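PDB 1VPH: YjbQ family protein from Sulfolobus solfataricus, which is of unknown function but belongs to the UPF0047 (YjbQ-like) family and assembles from three copies of the chain. Local coordinates for residues I46-V55 / A109-L120. Residues are numbered along the deposited sequence; the frame is centred on the assembly and turned at random.
Sequences IKNGICLIFV and AERVFPVREGKL
Gly118 N gives a nearly straight hydrogen bond to Lys47 O (2.8 Å, 166° at the hydrogen), arriving on a lone pair in the carbonyl plane. Beside it, Glu117 N donates to Asn48 OD1 at 2.8 Å, nearly end-on to its C=O. The amide of Asn48 lies beside its own backbone N (chi1 -60°), which carries OD1 to that N-H. Asn48 ND2 binds the carboxylate of Glu149. With an alanine here, Glu117 N is likely to lose its side-chain acceptor and the Glu149 carboxylate its amide partner. Lys47 and Asn48 both pair with Glu149, a classic beta bulge.

From there strands 49-55 and 110-116 run antiparallel, with Gly49-Val115, Cys51-Phe113 and Ile53-Arg111 as hydrogen-bonded pairs, and Val55 N adds a bond to Ala109 O. On one face, Val115 CG2 packs on Cys51 CB (3.7 Å), and Leu120 CD1 closes on the same CB from 3.8 Å. Helix 34-44 lies against this group through Val37 and Val41. Farther along, Ile53 CD1 reaches Phe113 CD1 (3.5 Å).

On the other face, Leu52 CD1 touches both Val112 CG2 and Glu110 CB, each at 3.7 Å. Glu110 CB also lies at the edge of the Phe54 ring, 3.8 Å from CD1. Glu110 OE2 accepts Val112 N of the third subunit, and Phe54 meets Phe113 of that subunit, so this end of the sheet takes part in trimer assembly.

Residues 116-119 form a type I' turn that links strand 110-116 to strand 119-120 as a beta hairpin. Strands 49-55 and 110-116 are neighbours in the larger antiparallel sheet of this YjbQ-like fold.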
ATOM      1  N   ILE C  46       5.379 -22.382  -5.885  1.00 21.48           N
ATOM      2  CA  ILE C  46       6.049 -21.784  -4.724  1.00 20.16           C
ATOM      3  C   ILE C  46       5.124 -22.051  -3.526  1.00 21.62           C
ATOM      4  O   ILE C  46       3.903 -21.903  -3.648  1.00 23.42           O
ATOM      5  CB  ILE C  46       6.364 -20.267  -4.985  1.00 18.72           C
ATOM      6  CG1 ILE C  46       7.435 -20.130  -6.078  1.00 18.60           C
ATOM      7  CG2 ILE C  46       6.872 -19.565  -3.715  1.00 18.58           C
ATOM      8  CD1 ILE C  46       7.671 -18.754  -6.584  1.00 24.42           C
ATOM      9  N   LYS C  47       5.694 -22.474  -2.406  1.00 19.49           N
ATOM     10  CA  LYS C  47       4.912 -22.795  -1.198  1.00 22.44           C
ATOM     11  C   LYS C  47       4.879 -21.648  -0.201  1.00 21.92           C
ATOM     12  O   LYS C  47       3.896 -21.463   0.485  1.00 21.74           O
ATOM     13  CB  LYS C  47       5.444 -24.067  -0.529  1.00 24.65           C
ATOM     14  CG  LYS C  47       5.489 -25.261  -1.459  1.00 25.51           C
ATOM     15  CD  LYS C  47       4.145 -25.638  -2.090  1.00 26.03           C
ATOM     16  CE  LYS C  47       4.263 -26.930  -2.956  1.00 27.27           C
ATOM     17  NZ  LYS C  47       2.984 -27.211  -3.606  1.00 29.87           N
ATOM     18  N   ASN C  48       6.003 -20.954  -0.050  1.00 18.45           N
ATOM     19  CA  ASN C  48       6.150 -19.947   0.997  1.00 18.50           C
ATOM     20  C   ASN C  48       6.825 -18.735   0.422  1.00 18.67           C
ATOM     21  O   ASN C  48       7.925 -18.814  -0.097  1.00 20.02           O
ATOM     22  CB  ASN C  48       6.987 -20.528   2.123  1.00 21.27           C
ATOM     23  CG  ASN C  48       6.362 -21.734   2.702  1.00 22.42           C
ATOM     24  OD1 ASN C  48       5.158 -21.706   3.017  1.00 26.61           O
ATOM     25  ND2 ASN C  48       7.133 -22.849   2.785  1.00 21.06           N
ATOM     26  N   GLY C  49       6.132 -17.594   0.463  1.00 19.09           N
ATOM     27  CA  GLY C  49       6.680 -16.404  -0.125  1.00 18.70           C
ATOM     28  C   GLY C  49       5.659 -15.294  -0.112  1.00 18.63           C
ATOM     29  O   GLY C  49       4.854 -15.190   0.836  1.00 18.25           O
ATOM     30  N   ILE C  50       5.699 -14.483  -1.153  1.00 17.86           N
ATOM     31  CA  ILE C  50       4.788 -13.381  -1.286  1.00 18.26           C
ATOM     32  C   ILE C  50       4.176 -13.377  -2.674  1.00 18.69           C
ATOM     33  O   ILE C  50       4.721 -13.951  -3.621  1.00 19.18           O
ATOM     34  CB  ILE C  50       5.443 -12.006  -0.994  1.00 19.14           C
ATOM     35  CG1 ILE C  50       6.641 -11.757  -1.899  1.00 22.23           C
ATOM     36  CG2 ILE C  50       5.902 -11.934   0.474  1.00 25.71           C
ATOM     37  CD1 ILE C  50       7.081 -10.316  -1.943  1.00 32.51           C
ATOM     38  N   CYS C  51       3.007 -12.750  -2.778  1.00 16.91           N
ATOM     39  CA  CYS C  51       2.361 -12.591  -4.061  1.00 18.45           C
ATOM     40  C   CYS C  51       2.101 -11.075  -4.205  1.00 19.40           C
ATOM     41  O   CYS C  51       1.357 -10.482  -3.387  1.00 19.54           O
ATOM     42  CB  CYS C  51       1.090 -13.384  -4.120  1.00 19.28           C
ATOM     43  SG  CYS C  51       0.087 -13.048  -5.581  1.00 22.99           S
ATOM     44  N   LEU C  52       2.751 -10.484  -5.205  1.00 17.38           N
ATOM     45  CA  LEU C  52       2.560  -9.125  -5.634  1.00 18.99           C
ATOM     46  C   LEU C  52       1.550  -9.072  -6.775  1.00 18.92           C
ATOM     47  O   LEU C  52       1.721  -9.717  -7.794  1.00 19.59           O
ATOM     48  CB  LEU C  52       3.900  -8.538  -6.139  1.00 18.64           C
ATOM     49  CG  LEU C  52       3.897  -7.118  -6.718  1.00 25.33           C
ATOM     50  CD1 LEU C  52       3.478  -6.049  -5.662  1.00 25.14           C
ATOM     51  CD2 LEU C  52       5.244  -6.701  -7.339  1.00 21.51           C
ATOM     52  N   ILE C  53       0.504  -8.265  -6.604  1.00 17.03           N
ATOM     53  CA  ILE C  53      -0.492  -8.033  -7.633  1.00 18.02           C
ATOM     54  C   ILE C  53      -0.436  -6.549  -7.971  1.00 19.11           C
ATOM     55  O   ILE C  53      -0.717  -5.707  -7.100  1.00 20.61           O
ATOM     56  CB  ILE C  53      -1.904  -8.364  -7.082  1.00 17.26           C
ATOM     57  CG1 ILE C  53      -1.956  -9.796  -6.551  1.00 20.24           C
ATOM     58  CG2 ILE C  53      -2.966  -8.118  -8.147  1.00 19.69           C
ATOM     59  CD1 ILE C  53      -2.017  -9.889  -5.055  1.00 23.60           C
ATOM     60  N   PHE C  54      -0.073  -6.235  -9.203  1.00 17.66           N
ATOM     61  CA  PHE C  54       0.418  -4.892  -9.606  1.00 18.22           C
ATOM     62  C   PHE C  54      -0.177  -4.484 -10.950  1.00 16.93           C
ATOM     63  O   PHE C  54      -0.216  -5.292 -11.877  1.00 18.13           O
ATOM     64  CB  PHE C  54       1.943  -4.900  -9.646  1.00 18.08           C
ATOM     65  CG  PHE C  54       2.568  -3.619 -10.155  1.00 15.70           C
ATOM     66  CD1 PHE C  54       2.897  -2.565  -9.294  1.00 21.86           C
ATOM     67  CD2 PHE C  54       2.832  -3.450 -11.508  1.00 24.53           C
ATOM     68  CE1 PHE C  54       3.454  -1.399  -9.806  1.00 19.15           C
ATOM     69  CE2 PHE C  54       3.392  -2.251 -12.002  1.00 20.67           C
ATOM     70  CZ  PHE C  54       3.713  -1.255 -11.139  1.00 22.70           C
ATOM     71  N   VAL C  55      -0.671  -3.245 -11.022  1.00 18.28           N
ATOM     72  CA  VAL C  55      -1.095  -2.661 -12.311  1.00 20.47           C
ATOM     73  C   VAL C  55      -0.127  -1.564 -12.710  1.00 20.81           C
ATOM     74  O   VAL C  55       0.197  -0.625 -11.962  1.00 20.91           O
ATOM     75  CB  VAL C  55      -2.516  -2.126 -12.321  1.00 20.24           C
ATOM     76  CG1 VAL C  55      -3.478  -3.209 -12.023  1.00 23.31           C
ATOM     77  CG2 VAL C  55      -2.690  -1.062 -11.335  1.00 19.13           C
ATOM     78  N   ALA C 109      -1.162   1.144  -6.764  1.00 21.89           N
ATOM     79  CA  ALA C 109      -1.106   0.215  -7.902  1.00 21.68           C
ATOM     80  C   ALA C 109      -0.969  -1.238  -7.523  1.00 21.78           C
ATOM     81  O   ALA C 109      -1.081  -2.113  -8.419  1.00 21.41           O
ATOM     82  CB  ALA C 109       0.080   0.558  -8.729  1.00 23.13           C
ATOM     83  N   GLU C 110      -0.645  -1.515  -6.252  1.00 19.42           N
ATOM     84  CA  GLU C 110      -0.292  -2.904  -5.851  1.00 20.73           C
ATOM     85  C   GLU C 110      -0.808  -3.314  -4.517  1.00 22.34           C
ATOM     86  O   GLU C 110      -1.040  -2.458  -3.656  1.00 19.13           O
ATOM     87  CB  GLU C 110       1.203  -3.136  -5.888  1.00 21.39           C
ATOM     88  CG  GLU C 110       2.018  -2.790  -4.643  1.00 29.82           C
ATOM     89  CD  GLU C 110       2.490  -1.324  -4.589  1.00 42.74           C
ATOM     90  OE1 GLU C 110       2.519  -0.655  -5.646  1.00 59.53           O
ATOM     91  OE2 GLU C 110       2.859  -0.860  -3.472  1.00 35.34           O
ATOM     92  N   ARG C 111      -0.989  -4.622  -4.354  1.00 21.08           N
ATOM     93  CA  ARG C 111      -1.187  -5.186  -3.072  1.00 19.87           C
ATOM     94  C   ARG C 111      -0.263  -6.402  -2.964  1.00 19.75           C
ATOM     95  O   ARG C 111       0.074  -7.028  -3.948  1.00 19.07           O
ATOM     96  CB  ARG C 111      -2.648  -5.558  -2.865  1.00 20.70           C
ATOM     97  CG  ARG C 111      -3.622  -4.435  -2.664  1.00 20.61           C
ATOM     98  CD  ARG C 111      -3.299  -3.587  -1.428  1.00 26.75           C
ATOM     99  NE  ARG C 111      -4.332  -2.577  -1.260  1.00 28.18           N
ATOM    100  CZ  ARG C 111      -4.320  -1.358  -1.768  1.00 30.80           C
ATOM    101  NH1 ARG C 111      -3.311  -0.932  -2.499  1.00 23.96           N
ATOM    102  NH2 ARG C 111      -5.342  -0.536  -1.510  1.00 35.73           N
ATOM    103  N   VAL C 112       0.172  -6.675  -1.760  1.00 18.30           N
ATOM    104  CA  VAL C 112       1.116  -7.793  -1.494  1.00 18.03           C
ATOM    105  C   VAL C 112       0.449  -8.732  -0.486  1.00 19.95           C
ATOM    106  O   VAL C 112      -0.076  -8.271   0.559  1.00 21.45           O
ATOM    107  CB  VAL C 112       2.435  -7.323  -0.970  1.00 19.68           C
ATOM    108  CG1 VAL C 112       3.370  -8.500  -0.700  1.00 19.51           C
ATOM    109  CG2 VAL C 112       3.050  -6.347  -1.950  1.00 19.40           C
ATOM    110  N   PHE C 113       0.375 -10.012  -0.836  1.00 17.45           N
ATOM    111  CA  PHE C 113      -0.233 -11.028   0.030  1.00 16.71           C
ATOM    112  C   PHE C 113       0.844 -12.059   0.447  1.00 18.08           C
ATOM    113  O   PHE C 113       1.789 -12.307  -0.309  1.00 18.98           O
ATOM    114  CB  PHE C 113      -1.361 -11.786  -0.676  1.00 17.50           C
ATOM    115  CG  PHE C 113      -2.656 -11.041  -0.765  1.00 19.18           C
ATOM    116  CD1 PHE C 113      -2.779  -9.978  -1.608  1.00 19.85           C
ATOM    117  CD2 PHE C 113      -3.746 -11.432   0.012  1.00 21.40           C
ATOM    118  CE1 PHE C 113      -3.950  -9.271  -1.672  1.00 23.50           C
ATOM    119  CE2 PHE C 113      -4.927 -10.742  -0.049  1.00 22.61           C
ATOM    120  CZ  PHE C 113      -5.036  -9.661  -0.908  1.00 24.17           C
ATOM    121  N   PRO C 114       0.680 -12.662   1.644  1.00 17.87           N
ATOM    122  CA  PRO C 114       1.539 -13.775   1.950  1.00 17.93           C
ATOM    123  C   PRO C 114       1.085 -15.000   1.168  1.00 18.30           C
ATOM    124  O   PRO C 114      -0.083 -15.112   0.820  1.00 19.57           O
ATOM    125  CB  PRO C 114       1.325 -14.033   3.455  1.00 15.77           C
ATOM    126  CG  PRO C 114       0.510 -12.895   3.948  1.00 18.96           C
ATOM    127  CD  PRO C 114      -0.256 -12.419   2.742  1.00 17.03           C
ATOM    128  N   VAL C 115       2.046 -15.866   0.892  1.00 17.44           N
ATOM    129  CA  VAL C 115       1.817 -17.187   0.334  1.00 18.18           C
ATOM    130  C   VAL C 115       2.429 -18.165   1.321  1.00 17.49           C
ATOM    131  O   VAL C 115       3.584 -18.042   1.677  1.00 16.80           O
ATOM    132  CB  VAL C 115       2.438 -17.323  -1.076  1.00 18.09           C
ATOM    133  CG1 VAL C 115       2.344 -18.795  -1.585  1.00 17.93           C
ATOM    134  CG2 VAL C 115       1.766 -16.386  -2.030  1.00 20.18           C
ATOM    135  N   ARG C 116       1.608 -19.103   1.829  1.00 20.73           N
ATOM    136  CA  ARG C 116       2.014 -19.912   2.971  1.00 22.44           C
ATOM    137  C   ARG C 116       1.495 -21.312   2.808  1.00 24.40           C
ATOM    138  O   ARG C 116       0.349 -21.533   2.389  1.00 24.33           O
ATOM    139  CB  ARG C 116       1.518 -19.285   4.257  1.00 25.58           C
ATOM    140  CG  ARG C 116       2.148 -19.911   5.517  1.00 28.44           C
ATOM    141  CD  ARG C 116       1.864 -19.050   6.675  1.00 25.92           C
ATOM    142  NE  ARG C 116       2.465 -19.482   7.937  1.00 31.61           N
ATOM    143  CZ  ARG C 116       2.189 -18.904   9.105  1.00 25.09           C
ATOM    144  NH1 ARG C 116       1.360 -17.869   9.153  1.00 34.37           N
ATOM    145  NH2 ARG C 116       2.735 -19.338  10.240  1.00 30.80           N
ATOM    146  N   GLU C 117       2.387 -22.269   3.082  1.00 27.20           N
ATOM    147  CA  GLU C 117       2.116 -23.703   2.951  1.00 29.75           C
ATOM    148  C   GLU C 117       1.309 -23.901   1.704  1.00 27.48           C
ATOM    149  O   GLU C 117       0.291 -24.537   1.759  1.00 28.92           O
ATOM    150  CB  GLU C 117       1.441 -24.320   4.193  1.00 30.92           C
ATOM    151  CG  GLU C 117       2.275 -24.223   5.496  1.00 34.03           C
ATOM    152  CD  GLU C 117       3.770 -23.988   5.269  1.00 48.73           C
ATOM    153  OE1 GLU C 117       4.516 -24.979   5.068  1.00 60.66           O
ATOM    154  OE2 GLU C 117       4.199 -22.800   5.306  1.00 53.54           O
ATOM    155  N   GLY C 118       1.734 -23.244   0.617  1.00 28.13           N
ATOM    156  CA  GLY C 118       1.114 -23.347  -0.732  1.00 26.90           C
ATOM    157  C   GLY C 118      -0.118 -22.491  -1.085  1.00 29.58           C
ATOM    158  O   GLY C 118      -0.614 -22.520  -2.244  1.00 30.94           O
ATOM    159  N   LYS C 119      -0.624 -21.734  -0.120  1.00 26.59           N
ATOM    160  CA  LYS C 119      -1.891 -21.035  -0.327  1.00 27.18           C
ATOM    161  C   LYS C 119      -1.699 -19.510  -0.252  1.00 24.73           C
ATOM    162  O   LYS C 119      -0.905 -19.052   0.498  1.00 21.62           O
ATOM    163  CB  LYS C 119      -2.898 -21.497   0.717  1.00 30.29           C
ATOM    164  N   LEU C 120      -2.495 -18.757  -1.003  1.00 23.74           N
ATOM    165  CA  LEU C 120      -2.601 -17.330  -0.771  1.00 23.79           C
ATOM    166  C   LEU C 120      -3.188 -17.198   0.626  1.00 24.26           C
ATOM    167  O   LEU C 120      -4.190 -17.849   0.942  1.00 22.48           O
ATOM    168  CB  LEU C 120      -3.552 -16.679  -1.789  1.00 27.57           C
ATOM    169  CG  LEU C 120      -3.522 -15.253  -2.265  1.00 27.70           C
ATOM    170  CD1 LEU C 120      -2.140 -14.787  -2.723  1.00 27.89           C
ATOM    171  CD2 LEU C 120      -4.616 -15.058  -3.388  1.00 25.89           C
TER